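Local coordinates for uncharacterized protein (Bacteroides caccae, PDB 4L7A) that is of unknown function but is probably a zinc-dependent metallopeptidase of the zincin type, at residues 66-71 / 265-270; 74-79 / 256-261; 204-209 / 250-255. All coordinates share one frame; numbering follows the deposited sequence.

Overall arrangement
The contacts follow one another along helix 248-260 and the loop after it. In interactions 1 and 2 the partner is helix 59-81, in interaction 3 the end of helix 195-208. Interactions 1 and 2 have centres about 12 Å apart; H71 NE2 is 2.9 Å from E261 OE1 and H71 O 2.9 Å from R258 NH1, both probable hydrogen bonds. Interactions 2 and 3 have centres about 9 Å apart; A76 CB packs on I255 CG1 at 3.8 Å. Interactions 1 and 3 do not touch. Helix 131-153 carries an HEXXH sequence that probably binds zinc. A204 of interaction 3 packs on H144, its first histidine. Y77 OH, in segment 74-79, is hydrogen-bonded to the preceding H143 ND1.

Interaction 1 (66-71 / 265-270); sequences AKIVKH and LDLDHI
Segment 265-270 leaves helix 248-260 behind and folds into a type I beta turn, D266 to H269, against helix 59-81. L265 comes first. Its CD2 sits over one face of the H71 imidazole in a CH-pi contact, 3.8 Å from the ring centroid. Its other methyl, CD1, lies 4.1 Å from I68 CG1. D266 is the centre of an inverse gamma turn, and its carbonyl O takes a bond from K67 NZ at 2.8 Å, in the carbonyl plane. Its carboxylate links the two ends of the turn: OD1 accepts from H269 ND1 at 2.8 Å through its syn lone pair, nearly straight at 171°. L267 crosses I68 at about a right angle, with CD2 3.9 Å from I68 CG1. I68 also packs on M134 of helix 131-153. H269 gives its carbonyl O to K67 NZ at 2.6 Å. I270 buries its side chain against F59, W60 and W26, so the chain just after the turn packs against helices 59-81 and 17-35. The K67 chain is extended beyond CG, and three backbone carbonyls grip its ammonium. The third is I270 O, at 2.9 Å, with NZ 36° out of the carbonyl plane.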
loop_
_atom_site.group_PDB
_atom_site.type_symbol
_atom_site.label_atom_id
_atom_site.label_comp_id
_atom_site.label_asym_id
_atom_site.label_seq_id
_atom_site.Cartn_x
_atom_site.Cartn_y
_atom_site.Cartn_z
ATOM N N ALA A 66 -6.303 -5.958 10.692
ATOM C CA ALA A 66 -6.159 -4.657 11.313
ATOM C C ALA A 66 -4.834 -4.548 12.025
ATOM O O ALA A 66 -4.220 -3.490 12.015
ATOM C CB ALA A 66 -7.261 -4.403 12.272
ATOM N N LYS A 67 -4.366 -5.614 12.620
ATOM C CA LYS A 67 -3.081 -5.566 13.340
ATOM C C LYS A 67 -1.873 -5.635 12.386
ATOM O O LYS A 67 -0.824 -5.015 12.648
ATOM C CB LYS A 67 -2.960 -6.704 14.356
ATOM C CG LYS A 67 -3.948 -6.631 15.499
ATOM C CD LYS A 67 -3.542 -7.535 16.638
ATOM C CE LYS A 67 -4.446 -7.308 17.891
ATOM N NZ LYS A 67 -4.024 -8.244 18.940
ATOM N N ILE A 68 -2.002 -6.407 11.311
ATOM C CA ILE A 68 -0.930 -6.515 10.323
ATOM C C ILE A 68 -0.730 -5.172 9.597
ATOM O O ILE A 68 0.420 -4.706 9.389
ATOM C CB ILE A 68 -1.211 -7.665 9.383
ATOM C CG1 ILE A 68 -1.086 -8.968 10.200
ATOM C CG2 ILE A 68 -0.240 -7.684 8.235
ATOM C CD1 ILE A 68 -1.447 -10.239 9.428
ATOM N N VAL A 69 -1.838 -4.575 9.190
ATOM C CA VAL A 69 -1.822 -3.277 8.479
ATOM C C VAL A 69 -1.184 -2.168 9.334
ATOM O O VAL A 69 -0.396 -1.348 8.841
ATOM C CB VAL A 69 -3.232 -2.909 8.057
ATOM C CG1 VAL A 69 -3.327 -1.508 7.529
ATOM C CG2 VAL A 69 -3.695 -3.859 6.944
ATOM N N LYS A 70 -1.480 -2.171 10.629
ATOM C CA LYS A 70 -0.939 -1.170 11.517
ATOM C C LYS A 70 0.522 -1.411 11.738
ATOM O O LYS A 70 1.332 -0.482 11.663
ATOM C CB LYS A 70 -1.669 -1.185 12.847
ATOM C CG LYS A 70 -1.115 -0.206 13.896
ATOM C CD LYS A 70 -2.022 -0.165 15.134
ATOM C CE LYS A 70 -1.222 0.039 16.433
ATOM N NZ LYS A 70 -0.572 1.396 16.447
ATOM N N HIS A 71 0.885 -2.661 11.938
ATOM C CA HIS A 71 2.311 -3.026 12.173
ATOM C C HIS A 71 3.246 -2.766 10.990
ATOM O O HIS A 71 4.382 -2.308 11.173
ATOM C CB HIS A 71 2.441 -4.499 12.545
ATOM C CG HIS A 71 3.801 -4.870 13.013
ATOM N ND1 HIS A 71 4.302 -4.444 14.231
ATOM C CD2 HIS A 71 4.784 -5.588 12.425
ATOM C CE1 HIS A 71 5.519 -4.922 14.392
ATOM N NE2 HIS A 71 5.839 -5.614 13.309
ATOM N N LEU A 265 3.326 -11.361 15.841
ATOM C CA LEU A 265 2.245 -10.549 16.381
ATOM C C LEU A 265 1.219 -11.428 17.089
ATOM O O LEU A 265 1.128 -12.635 16.814
ATOM C CB LEU A 265 1.551 -9.762 15.279
ATOM C CG LEU A 265 2.404 -8.752 14.501
ATOM C CD1 LEU A 265 1.710 -8.385 13.180
ATOM C CD2 LEU A 265 2.642 -7.541 15.356
ATOM N N ASP A 266 0.434 -10.817 17.972
ATOM C CA ASP A 266 -0.561 -11.553 18.732
ATOM C C ASP A 266 -1.876 -11.496 17.962
ATOM O O ASP A 266 -2.781 -10.711 18.286
ATOM C CB ASP A 266 -0.723 -11.017 20.152
ATOM C CG ASP A 266 -1.747 -11.829 20.972
ATOM O OD1 ASP A 266 -2.106 -12.963 20.579
ATOM O OD2 ASP A 266 -2.246 -11.325 21.998
ATOM N N LEU A 267 -1.946 -12.331 16.934
ATOM C CA LEU A 267 -3.014 -12.274 15.973
ATOM C C LEU A 267 -4.263 -12.989 16.426
ATOM O O LEU A 267 -5.283 -12.780 15.852
ATOM C CB LEU A 267 -2.546 -12.841 14.620
ATOM C CG LEU A 267 -1.372 -12.121 13.948
ATOM C CD1 LEU A 267 -0.889 -12.812 12.656
ATOM C CD2 LEU A 267 -1.729 -10.677 13.630
ATOM N N ASP A 268 -4.184 -13.805 17.460
ATOM C CA ASP A 268 -5.323 -14.582 17.913
ATOM C C ASP A 268 -6.138 -13.930 19.029
ATOM O O ASP A 268 -7.051 -14.555 19.593
ATOM C CB ASP A 268 -4.846 -15.970 18.353
ATOM C CG ASP A 268 -4.301 -16.806 17.182
ATOM O OD1 ASP A 268 -4.712 -16.586 16.016
ATOM O OD2 ASP A 268 -3.488 -17.713 17.436
ATOM N N HIS A 269 -5.806 -12.690 19.367
ATOM C CA HIS A 269 -6.501 -11.976 20.426
ATOM C C HIS A 269 -6.700 -10.526 19.986
ATOM O O HIS A 269 -5.915 -10.015 19.202
ATOM C CB HIS A 269 -5.677 -12.009 21.715
ATOM C CG HIS A 269 -5.437 -13.387 22.248
ATOM N ND1 HIS A 269 -4.227 -14.044 22.105
ATOM C CD2 HIS A 269 -6.245 -14.233 22.933
ATOM C CE1 HIS A 269 -4.302 -15.237 22.667
ATOM N NE2 HIS A 269 -5.511 -15.368 23.190
ATOM N N ILE A 270 -7.707 -9.864 20.537
ATOM C CA ILE A 270 -7.878 -8.449 20.299
ATOM C C ILE A 270 -6.958 -7.707 21.262
ATOM O O ILE A 270 -6.006 -7.155 20.830
ATOM C CB ILE A 270 -9.353 -8.030 20.479
ATOM C CG1 ILE A 270 -10.209 -8.759 19.481
ATOM C CG2 ILE A 270 -9.498 -6.471 20.331
ATOM C CD1 ILE A 270 -11.724 -8.643 19.751
#

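Interaction 2 (74-79 / 256-261); sequences LEAYDE and ARRTNE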
loop_
_atom_site.group_PDB
_atom_site.type_symbol
_atom_site.label_atom_id
_atom_site.label_comp_id
_atom_site.label_asym_id
_atom_site.label_seq_id
_atom_site.Cartn_x
_atom_site.Cartn_y
_atom_site.Cartn_z
ATOM N N LEU A 74 1.400 1.600 9.196
ATOM C CA LEU A 74 1.202 2.755 10.060
ATOM C C LEU A 74 2.348 2.930 11.049
ATOM O O LEU A 74 2.912 3.987 11.117
ATOM C CB LEU A 74 -0.101 2.661 10.812
ATOM C CG LEU A 74 -1.368 2.913 10.016
ATOM C CD1 LEU A 74 -2.569 2.438 10.804
ATOM C CD2 LEU A 74 -1.539 4.366 9.697
ATOM N N GLU A 75 2.766 1.853 11.699
ATOM C CA GLU A 75 3.897 1.904 12.595
ATOM C C GLU A 75 5.246 2.084 11.919
ATOM O O GLU A 75 6.181 2.583 12.559
ATOM C CB GLU A 75 3.935 0.706 13.537
ATOM C CG GLU A 75 2.896 0.805 14.660
ATOM C CD GLU A 75 2.984 -0.402 15.595
ATOM O OE1 GLU A 75 4.091 -0.880 15.915
ATOM O OE2 GLU A 75 1.951 -0.917 15.965
ATOM N N ALA A 76 5.346 1.717 10.640
ATOM C CA ALA A 76 6.599 1.875 9.918
ATOM C C ALA A 76 6.840 3.332 9.577
ATOM O O ALA A 76 7.924 3.907 9.745
ATOM C CB ALA A 76 6.590 0.997 8.647
ATOM N N TYR A 77 5.803 3.923 9.061
ATOM C CA TYR A 77 5.781 5.339 8.784
ATOM C C TYR A 77 6.024 6.130 10.074
ATOM O O TYR A 77 6.810 7.076 10.050
ATOM C CB TYR A 77 4.461 5.732 8.136
ATOM C CG TYR A 77 4.317 5.432 6.640
ATOM C CD1 TYR A 77 5.015 4.404 6.013
ATOM C CD2 TYR A 77 3.425 6.193 5.846
ATOM C CE1 TYR A 77 4.860 4.146 4.608
ATOM C CE2 TYR A 77 3.236 5.938 4.512
ATOM C CZ TYR A 77 3.965 4.921 3.884
ATOM O OH TYR A 77 3.778 4.738 2.563
ATOM N N ASP A 78 5.405 5.722 11.185
ATOM C CA ASP A 78 5.628 6.410 12.447
ATOM C C ASP A 78 7.088 6.301 12.840
ATOM O O ASP A 78 7.690 7.291 13.177
ATOM C CB ASP A 78 4.826 5.816 13.615
ATOM C CG ASP A 78 3.350 6.136 13.565
ATOM O OD1 ASP A 78 2.935 7.071 12.847
ATOM O OD2 ASP A 78 2.600 5.443 14.305
ATOM N N GLU A 79 7.651 5.095 12.779
ATOM C CA GLU A 79 9.041 4.880 13.179
ATOM C C GLU A 79 10.032 5.765 12.411
ATOM O O GLU A 79 10.977 6.287 12.970
ATOM C CB GLU A 79 9.421 3.412 12.965
ATOM C CG GLU A 79 10.717 2.994 13.619
ATOM C CD GLU A 79 11.034 1.509 13.373
ATOM O OE1 GLU A 79 10.164 0.618 13.496
ATOM O OE2 GLU A 79 12.171 1.240 13.015
ATOM N N ALA A 256 10.498 -3.892 5.524
ATOM C CA ALA A 256 10.921 -5.270 5.394
ATOM C C ALA A 256 11.078 -5.991 6.750
ATOM O O ALA A 256 10.690 -7.161 6.883
ATOM C CB ALA A 256 12.239 -5.379 4.596
ATOM N N ARG A 257 11.631 -5.313 7.745
ATOM C CA ARG A 257 11.792 -5.913 9.047
ATOM C C ARG A 257 10.420 -6.210 9.618
ATOM O O ARG A 257 10.174 -7.280 10.194
ATOM C CB ARG A 257 12.538 -4.958 9.980
ATOM C CG ARG A 257 13.018 -5.578 11.242
ATOM C CD ARG A 257 13.389 -4.540 12.322
ATOM N NE ARG A 257 12.200 -3.955 12.942
ATOM C CZ ARG A 257 11.884 -2.660 13.007
ATOM N NH1 ARG A 257 12.634 -1.710 12.493
ATOM N NH2 ARG A 257 10.784 -2.299 13.634
ATOM N N ARG A 258 9.517 -5.254 9.470
ATOM C CA ARG A 258 8.177 -5.420 10.035
ATOM C C ARG A 258 7.327 -6.511 9.369
ATOM O O ARG A 258 6.675 -7.296 10.063
ATOM C CB ARG A 258 7.463 -4.073 10.084
ATOM C CG ARG A 258 7.952 -3.195 11.238
ATOM C CD ARG A 258 7.512 -1.777 11.022
ATOM N NE ARG A 258 7.848 -0.998 12.202
ATOM C CZ ARG A 258 7.157 -1.015 13.328
ATOM N NH1 ARG A 258 6.035 -1.720 13.441
ATOM N NH2 ARG A 258 7.591 -0.300 14.345
ATOM N N THR A 259 7.367 -6.609 8.058
ATOM C CA THR A 259 6.590 -7.664 7.367
ATOM C C THR A 259 7.185 -9.060 7.642
ATOM O O THR A 259 6.460 -10.043 7.617
ATOM C CB THR A 259 6.485 -7.452 5.849
ATOM O OG1 THR A 259 7.766 -7.215 5.297
ATOM C CG2 THR A 259 5.648 -6.273 5.528
ATOM N N ASN A 260 8.465 -9.145 7.972
ATOM C CA ASN A 260 9.014 -10.438 8.431
ATOM C C ASN A 260 8.668 -10.812 9.855
ATOM O O ASN A 260 8.884 -11.932 10.240
ATOM C CB ASN A 260 10.531 -10.487 8.325
ATOM C CG ASN A 260 11.003 -10.833 6.929
ATOM O OD1 ASN A 260 10.268 -11.430 6.101
ATOM N ND2 ASN A 260 12.239 -10.436 6.635
ATOM N N GLU A 261 8.154 -9.856 10.619
ATOM C CA GLU A 261 7.748 -10.031 12.011
ATOM C C GLU A 261 6.275 -10.410 12.154
ATOM O O GLU A 261 5.798 -10.573 13.275
ATOM C CB GLU A 261 7.926 -8.708 12.768
ATOM C CG GLU A 261 9.327 -8.441 13.146
ATOM C CD GLU A 261 9.561 -7.017 13.610
ATOM O OE1 GLU A 261 8.589 -6.228 13.795
ATOM O OE2 GLU A 261 10.738 -6.685 13.744
#
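Helices 59-81 and 248-260 run roughly antiparallel here, at 147° between segments 74-79 and 256-260, with axes 10.4 Å apart at their closest. E75, E79, R257, R258 and E261 form a salt-bridge network; all its links but R257-E261 cross between the helices. R257 meets E79 tip to tip and end-on: NH2 gives to OE1 and NH1 to OE2, each at 3.0 Å and each on a syn lone pair. The carboxylate and guanidinium are nearly coplanar, 18° apart. R258 grips the same OE1 side-on. Its NH2 reaches the anti lone pair at 2.9 Å, while NE comes from above the carboxylate plane at 3.1 Å. OE1 thus accepts three N-H groups, which would probably stabilise E79 as the charged form. On the R258 chain, CD rests on A76 CB at 3.8 Å. NH1 bonds E75 OE1 at 3.3 Å, with the two planar groups turned 78° apart. R257 is bent at chi3, and its NE turns back along its own segment to E261 OE2 at 3.2 Å. Behind this polar face L74 packs on Y31 and Y35 of helix 17-35 and Y77 on F146 of helix 131-153; to the flank, D78 touches L83 of helix 83-88.

Interaction 3 (204-209 / 250-255); sequences ACFLTY and LLRKVI
The end of helix 195-208 packs on helix 248-260 in a buried contact. The N-to-C directions of segments 204-208 and 250-255 are 49° apart, and their axes approach to 8.7 Å. R252 can be followed outward from the second helix. Its CB points toward segment 204-209, and CG lies anti to the backbone N. CB lies beside F206 CE2 and the F206 carbonyl. CG comes within 3.2 Å of F206 O. CD is nearer still to that oxygen, at 3.1 Å, and also sits over one face of the F206 ring, 3.8 Å from its centroid, in a CH-pi contact. The chain bends at chi3 (64°), which brings NE to 3.6 Å from F206 CZ. The guanidinium is tilted 61° to the ring, so the two groups do not stack flat. At the tip, NH2 makes a salt bridge with D249 OD1. R252 NH1 donates to a water oxygen 3.2 Å away. That water in turn donates to Y209 O. A second water bridges the backbones, giving one hydrogen to L207 O at 2.7 Å and the other to R252 O. Beside this polar strip, L207 CD2 packs on L251 CG at 3.9 Å, and L207 CB faces I255 CD1. W214 of helix 211-244 also meets the F206 ring edge-to-face. An alanine at F206 would remove the ring that R252 CD lies over and that W214 meets, and would probably loosen the packing round the arginine's carbon chain. The contact therefore joins two chemistries: aliphatic packing between leucines and isoleucine, and an arginine whose carbon chain lies on a ring while its charged end is met by D249 and a water.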
loop_
_atom_site.group_PDB
_atom_site.type_symbol
_atom_site.label_atom_id
_atom_site.label_comp_id
_atom_site.label_asym_id
_atom_site.label_seq_id
_atom_site.Cartn_x
_atom_site.Cartn_y
_atom_site.Cartn_z
ATOM N N ALA A 204 6.492 3.187 -4.283
ATOM C CA ALA A 204 5.815 2.000 -3.798
ATOM C C ALA A 204 6.596 0.718 -4.087
ATOM O O ALA A 204 6.598 -0.216 -3.243
ATOM C CB ALA A 204 4.456 1.879 -4.425
ATOM N N CYS A 205 7.214 0.655 -5.255
ATOM C CA CYS A 205 8.082 -0.517 -5.561
ATOM C C CYS A 205 9.322 -0.533 -4.669
ATOM O O CYS A 205 9.697 -1.569 -4.103
ATOM C CB CYS A 205 8.487 -0.552 -7.018
ATOM S SG CYS A 205 7.099 -0.875 -8.175
ATOM N N PHE A 206 9.957 0.620 -4.521
ATOM C CA PHE A 206 11.129 0.695 -3.699
ATOM C C PHE A 206 10.816 0.280 -2.264
ATOM O O PHE A 206 11.597 -0.472 -1.660
ATOM C CB PHE A 206 11.739 2.099 -3.710
ATOM C CG PHE A 206 13.052 2.174 -3.004
ATOM C CD1 PHE A 206 14.166 1.524 -3.524
ATOM C CD2 PHE A 206 13.166 2.848 -1.808
ATOM C CE1 PHE A 206 15.410 1.556 -2.874
ATOM C CE2 PHE A 206 14.404 2.911 -1.153
ATOM C CZ PHE A 206 15.540 2.255 -1.699
ATOM N N LEU A 207 9.663 0.706 -1.735
ATOM C CA LEU A 207 9.350 0.399 -0.373
ATOM C C LEU A 207 8.952 -1.053 -0.132
ATOM O O LEU A 207 9.173 -1.533 0.932
ATOM C CB LEU A 207 8.267 1.356 0.186
ATOM C CG LEU A 207 8.670 2.808 0.352
ATOM C CD1 LEU A 207 7.509 3.634 0.970
ATOM C CD2 LEU A 207 9.909 2.873 1.259
ATOM N N THR A 208 8.354 -1.731 -1.111
ATOM C CA THR A 208 7.788 -3.049 -0.911
ATOM C C THR A 208 8.602 -4.212 -1.560
ATOM O O THR A 208 8.585 -5.309 -1.032
ATOM C CB THR A 208 6.353 -3.164 -1.462
ATOM O OG1 THR A 208 6.321 -2.871 -2.865
ATOM C CG2 THR A 208 5.435 -2.226 -0.764
ATOM N N TYR A 209 9.321 -3.954 -2.664
ATOM C CA TYR A 209 10.114 -5.016 -3.347
ATOM C C TYR A 209 11.305 -5.500 -2.493
ATOM O O TYR A 209 12.089 -4.668 -2.014
ATOM C CB TYR A 209 10.669 -4.517 -4.673
ATOM C CG TYR A 209 9.690 -4.453 -5.832
ATOM C CD1 TYR A 209 8.319 -4.481 -5.628
ATOM C CD2 TYR A 209 10.154 -4.212 -7.132
ATOM C CE1 TYR A 209 7.429 -4.423 -6.701
ATOM C CE2 TYR A 209 9.269 -4.133 -8.204
ATOM C CZ TYR A 209 7.924 -4.254 -7.992
ATOM O OH TYR A 209 7.062 -4.157 -9.032
ATOM N N LEU A 250 15.918 3.877 4.727
ATOM C CA LEU A 250 15.608 3.408 6.059
ATOM C C LEU A 250 14.165 2.895 6.143
ATOM O O LEU A 250 13.913 1.868 6.760
ATOM C CB LEU A 250 15.832 4.538 7.056
ATOM C CG LEU A 250 15.535 4.172 8.499
ATOM C CD1 LEU A 250 16.388 2.973 8.915
ATOM C CD2 LEU A 250 15.748 5.435 9.446
ATOM N N LEU A 251 13.230 3.650 5.563
ATOM C CA LEU A 251 11.821 3.268 5.566
ATOM C C LEU A 251 11.631 1.937 4.839
ATOM O O LEU A 251 10.914 1.065 5.324
ATOM C CB LEU A 251 10.903 4.358 4.980
ATOM C CG LEU A 251 9.384 4.075 4.925
ATOM C CD1 LEU A 251 8.803 3.798 6.269
ATOM C CD2 LEU A 251 8.665 5.256 4.371
ATOM N N ARG A 252 12.289 1.766 3.707
ATOM C CA ARG A 252 12.265 0.451 3.018
ATOM C C ARG A 252 12.695 -0.714 3.939
ATOM O O ARG A 252 12.047 -1.764 3.963
ATOM C CB ARG A 252 13.136 0.477 1.749
ATOM C CG ARG A 252 13.231 -0.890 1.034
ATOM C CD ARG A 252 14.272 -0.840 -0.108
ATOM N NE ARG A 252 15.594 -0.603 0.442
ATOM C CZ ARG A 252 16.398 -1.576 0.904
ATOM N NH1 ARG A 252 16.029 -2.839 0.857
ATOM N NH2 ARG A 252 17.588 -1.289 1.433
ATOM N N LYS A 253 13.770 -0.502 4.700
ATOM C CA LYS A 253 14.313 -1.531 5.570
ATOM C C LYS A 253 13.416 -1.793 6.740
ATOM O O LYS A 253 13.240 -2.938 7.127
ATOM C CB LYS A 253 15.704 -1.158 6.061
ATOM C CG LYS A 253 16.775 -1.384 5.004
ATOM C CD LYS A 253 17.863 -0.291 5.007
ATOM C CE LYS A 253 18.758 -0.359 6.219
ATOM N NZ LYS A 253 19.896 -1.239 5.949
ATOM N N VAL A 254 12.848 -0.732 7.295
ATOM C CA VAL A 254 11.931 -0.867 8.415
ATOM C C VAL A 254 10.655 -1.636 8.000
ATOM O O VAL A 254 10.224 -2.533 8.707
ATOM C CB VAL A 254 11.640 0.496 9.044
ATOM C CG1 VAL A 254 10.426 0.436 9.968
ATOM C CG2 VAL A 254 12.901 0.975 9.801
ATOM N N ILE A 255 10.129 -1.348 6.824
ATOM C CA ILE A 255 8.996 -2.098 6.285
ATOM C C ILE A 255 9.338 -3.580 6.129
ATOM O O ILE A 255 8.595 -4.432 6.622
ATOM C CB ILE A 255 8.515 -1.502 4.949
ATOM C CG1 ILE A 255 7.788 -0.186 5.260
ATOM C CG2 ILE A 255 7.580 -2.501 4.190
ATOM C CD1 ILE A 255 7.466 0.694 4.112
HETATM O O HOH W 1 10.821 -3.316 2.021
HETATM O O HOH W 2 13.091 -4.075 0.464
#